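PDB 1RTR: geranyltranstransferase from Staphylococcus aureus, which probably catalyses the condensation of isopentenyl diphosphate with allylic diphosphates to form farnesyl diphosphate, an isoprenoid precursor. Local coordinates for residues E32-S37 / G112-T117. Residues are numbered along the deposited sequence; the frame is centred on the assembly and turned at random.
Sequences ESMLYS and GDALLT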
ATOM      1  N   GLU A  32      14.555  -8.098  -7.958  1.00 65.61           N
ATOM      2  CA  GLU A  32      15.398  -7.419  -8.950  1.00 65.30           C
ATOM      3  C   GLU A  32      14.565  -6.463  -9.810  1.00 64.15           C
ATOM      4  O   GLU A  32      15.073  -5.443 -10.278  1.00 63.92           O
ATOM      5  CB  GLU A  32      16.311  -8.367  -9.770  1.00 65.70           C
ATOM      6  CG  GLU A  32      15.656  -9.594 -10.389  1.00 68.60           C
ATOM      7  CD  GLU A  32      16.262 -10.011 -11.738  1.00 72.92           C
ATOM      8  OE1 GLU A  32      16.889  -9.159 -12.438  1.00 73.43           O
ATOM      9  OE2 GLU A  32      16.087 -11.204 -12.113  1.00 73.43           O
ATOM     10  N   SER A  33      13.281  -6.777  -9.977  1.00 62.92           N
ATOM     11  CA  SER A  33      12.324  -5.858 -10.581  1.00 61.64           C
ATOM     12  C   SER A  33      12.083  -4.620  -9.697  1.00 61.15           C
ATOM     13  O   SER A  33      12.126  -3.497 -10.182  1.00 61.07           O
ATOM     14  CB  SER A  33      11.013  -6.583 -10.848  1.00 61.61           C
ATOM     15  OG  SER A  33      10.073  -5.726 -11.468  1.00 61.90           O
ATOM     16  N   MET A  34      11.835  -4.832  -8.405  1.00 60.37           N
ATOM     17  CA  MET A  34      11.686  -3.746  -7.436  1.00 59.50           C
ATOM     18  C   MET A  34      12.911  -2.839  -7.471  1.00 60.05           C
ATOM     19  O   MET A  34      12.790  -1.622  -7.641  1.00 60.05           O
ATOM     20  CB  MET A  34      11.478  -4.292  -6.009  1.00 58.74           C
ATOM     21  CG  MET A  34      10.089  -4.902  -5.721  1.00 55.33           C
ATOM     22  SD  MET A  34      10.028  -6.048  -4.294  1.00 47.11           S
ATOM     23  CE  MET A  34      10.040  -4.924  -2.970  1.00 48.41           C
ATOM     24  N   LEU A  35      14.086  -3.451  -7.318  1.00 60.75           N
ATOM     25  CA  LEU A  35      15.373  -2.755  -7.296  1.00 61.06           C
ATOM     26  C   LEU A  35      15.693  -2.042  -8.606  1.00 61.34           C
ATOM     27  O   LEU A  35      16.245  -0.942  -8.601  1.00 61.21           O
ATOM     28  CB  LEU A  35      16.494  -3.737  -6.957  1.00 60.94           C
ATOM     29  CG  LEU A  35      17.166  -3.661  -5.583  1.00 61.48           C
ATOM     30  CD1 LEU A  35      16.635  -2.542  -4.667  1.00 60.10           C
ATOM     31  CD2 LEU A  35      17.062  -5.013  -4.896  1.00 62.49           C
ATOM     32  N   TYR A  36      15.342  -2.671  -9.722  1.00 62.07           N
ATOM     33  CA  TYR A  36      15.548  -2.071 -11.038  1.00 63.09           C
ATOM     34  C   TYR A  36      14.953  -0.663 -11.130  1.00 63.38           C
ATOM     35  O   TYR A  36      15.664   0.282 -11.488  1.00 63.70           O
ATOM     36  CB  TYR A  36      14.998  -2.974 -12.157  1.00 63.11           C
ATOM     37  CG  TYR A  36      15.175  -2.417 -13.556  1.00 64.35           C
ATOM     38  CD1 TYR A  36      16.426  -2.419 -14.187  1.00 63.99           C
ATOM     39  CD2 TYR A  36      14.088  -1.881 -14.250  1.00 66.21           C
ATOM     40  CE1 TYR A  36      16.588  -1.905 -15.474  1.00 64.17           C
ATOM     41  CE2 TYR A  36      14.237  -1.366 -15.547  1.00 66.64           C
ATOM     42  CZ  TYR A  36      15.489  -1.379 -16.149  1.00 66.05           C
ATOM     43  OH  TYR A  36      15.616  -0.864 -17.424  1.00 66.31           O
ATOM     44  N   SER A  37      13.661  -0.529 -10.811  1.00 63.44           N
ATOM     45  CA  SER A  37      12.979   0.767 -10.854  1.00 63.62           C
ATOM     46  C   SER A  37      13.427   1.704  -9.733  1.00 63.92           C
ATOM     47  O   SER A  37      13.548   2.908  -9.929  1.00 63.84           O
ATOM     48  CB  SER A  37      11.466   0.586 -10.805  1.00 63.38           C
ATOM     49  OG  SER A  37      11.009  -0.199 -11.882  1.00 63.38           O
ATOM     50  N   GLY A 112       5.241  -3.204  -8.224  1.00 48.53           N
ATOM     51  CA  GLY A 112       4.592  -2.006  -7.719  1.00 47.66           C
ATOM     52  C   GLY A 112       3.907  -2.258  -6.390  1.00 47.33           C
ATOM     53  O   GLY A 112       4.187  -1.572  -5.397  1.00 47.58           O
ATOM     54  N   ASP A 113       3.023  -3.256  -6.363  1.00 46.73           N
ATOM     55  CA  ASP A 113       2.291  -3.620  -5.144  1.00 46.16           C
ATOM     56  C   ASP A 113       3.203  -3.871  -3.945  1.00 45.79           C
ATOM     57  O   ASP A 113       2.902  -3.431  -2.820  1.00 45.38           O
ATOM     58  CB  ASP A 113       1.425  -4.840  -5.402  1.00 46.35           C
ATOM     59  CG  ASP A 113       0.305  -4.547  -6.372  1.00 47.94           C
ATOM     60  OD1 ASP A 113      -0.391  -5.498  -6.804  1.00 49.83           O
ATOM     61  OD2 ASP A 113       0.063  -3.389  -6.774  1.00 49.24           O
ATOM     62  N   ALA A 114       4.324  -4.552  -4.200  1.00 44.74           N
ATOM     63  CA  ALA A 114       5.281  -4.857  -3.166  1.00 44.04           C
ATOM     64  C   ALA A 114       5.927  -3.580  -2.624  1.00 43.76           C
ATOM     65  O   ALA A 114       6.127  -3.428  -1.407  1.00 43.47           O
ATOM     66  CB  ALA A 114       6.340  -5.848  -3.688  1.00 44.31           C
ATOM     67  N   LEU A 115       6.239  -2.647  -3.515  1.00 43.85           N
ATOM     68  CA  LEU A 115       6.919  -1.418  -3.090  1.00 43.70           C
ATOM     69  C   LEU A 115       5.988  -0.560  -2.238  1.00 43.71           C
ATOM     70  O   LEU A 115       6.410  -0.028  -1.195  1.00 43.97           O
ATOM     71  CB  LEU A 115       7.466  -0.632  -4.285  1.00 43.82           C
ATOM     72  CG  LEU A 115       8.782  -1.131  -4.897  1.00 43.91           C
ATOM     73  CD1 LEU A 115       8.890  -0.660  -6.326  1.00 43.32           C
ATOM     74  CD2 LEU A 115       9.984  -0.655  -4.098  1.00 41.89           C
ATOM     75  N   LEU A 116       4.726  -0.458  -2.663  1.00 42.96           N
ATOM     76  CA  LEU A 116       3.707   0.179  -1.858  1.00 43.19           C
ATOM     77  C   LEU A 116       3.688  -0.439  -0.472  1.00 43.28           C
ATOM     78  O   LEU A 116       3.795   0.268   0.531  1.00 43.60           O
ATOM     79  CB  LEU A 116       2.322   0.024  -2.513  1.00 43.83           C
ATOM     80  CG  LEU A 116       1.310   1.162  -2.367  1.00 44.16           C
ATOM     81  CD1 LEU A 116      -0.134   0.754  -2.720  1.00 43.69           C
ATOM     82  CD2 LEU A 116       1.362   1.831  -1.006  1.00 43.33           C
ATOM     83  N   THR A 117       3.565  -1.763  -0.411  1.00 43.04           N
ATOM     84  CA  THR A 117       3.582  -2.452   0.865  1.00 43.25           C
ATOM     85  C   THR A 117       4.869  -2.176   1.661  1.00 43.82           C
ATOM     86  O   THR A 117       4.803  -1.875   2.866  1.00 44.35           O
ATOM     87  CB  THR A 117       3.386  -3.960   0.649  1.00 43.36           C
ATOM     88  OG1 THR A 117       2.402  -4.171  -0.363  1.00 43.23           O
ATOM     89  CG2 THR A 117       2.755  -4.614   1.873  1.00 42.94           C
TER
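M34 and L115 are the residues whose CA atoms lie nearest each other across segments 32-37 and 112-117, 6.9 Å apart, and with A114 they form a small apolar contact inside the all-helical polyprenyl synthetase fold. All three residues are buried, and the two segments together bury 178 Å². Both close side-chain contacts are apolar and no hydrogen bond joins the segments, which identifies plain helix-helix packing. From segment 32-37, M34 makes both of these contacts. With CG anti to the carbonyl carbon (chi1 -74°), its chain heads for the second helix and then bends at chi3 (77°), which lays the thioether end against A114: SD of M34 lies 3.7 Å from CB of A114. CE of M34 is 3.9 Å from CB of A114. L115 comes from the other direction, its side chain sliding past that of M34, and the pair meet at their CG atoms, 4.1 Å apart. I21 also packs on M34, while V151 of the second subunit packs on A114, so the A114 side of the contact borders the subunit interface. Within segment 112-117, the carbonyl of D113 accepts two hydrogen bonds from T117, from opposite faces of its plane: N of T117 is 3.0 Å from O of D113, and OG1 of T117 is 2.6 Å from O of D113, tilted 31° from the carbonyl plane.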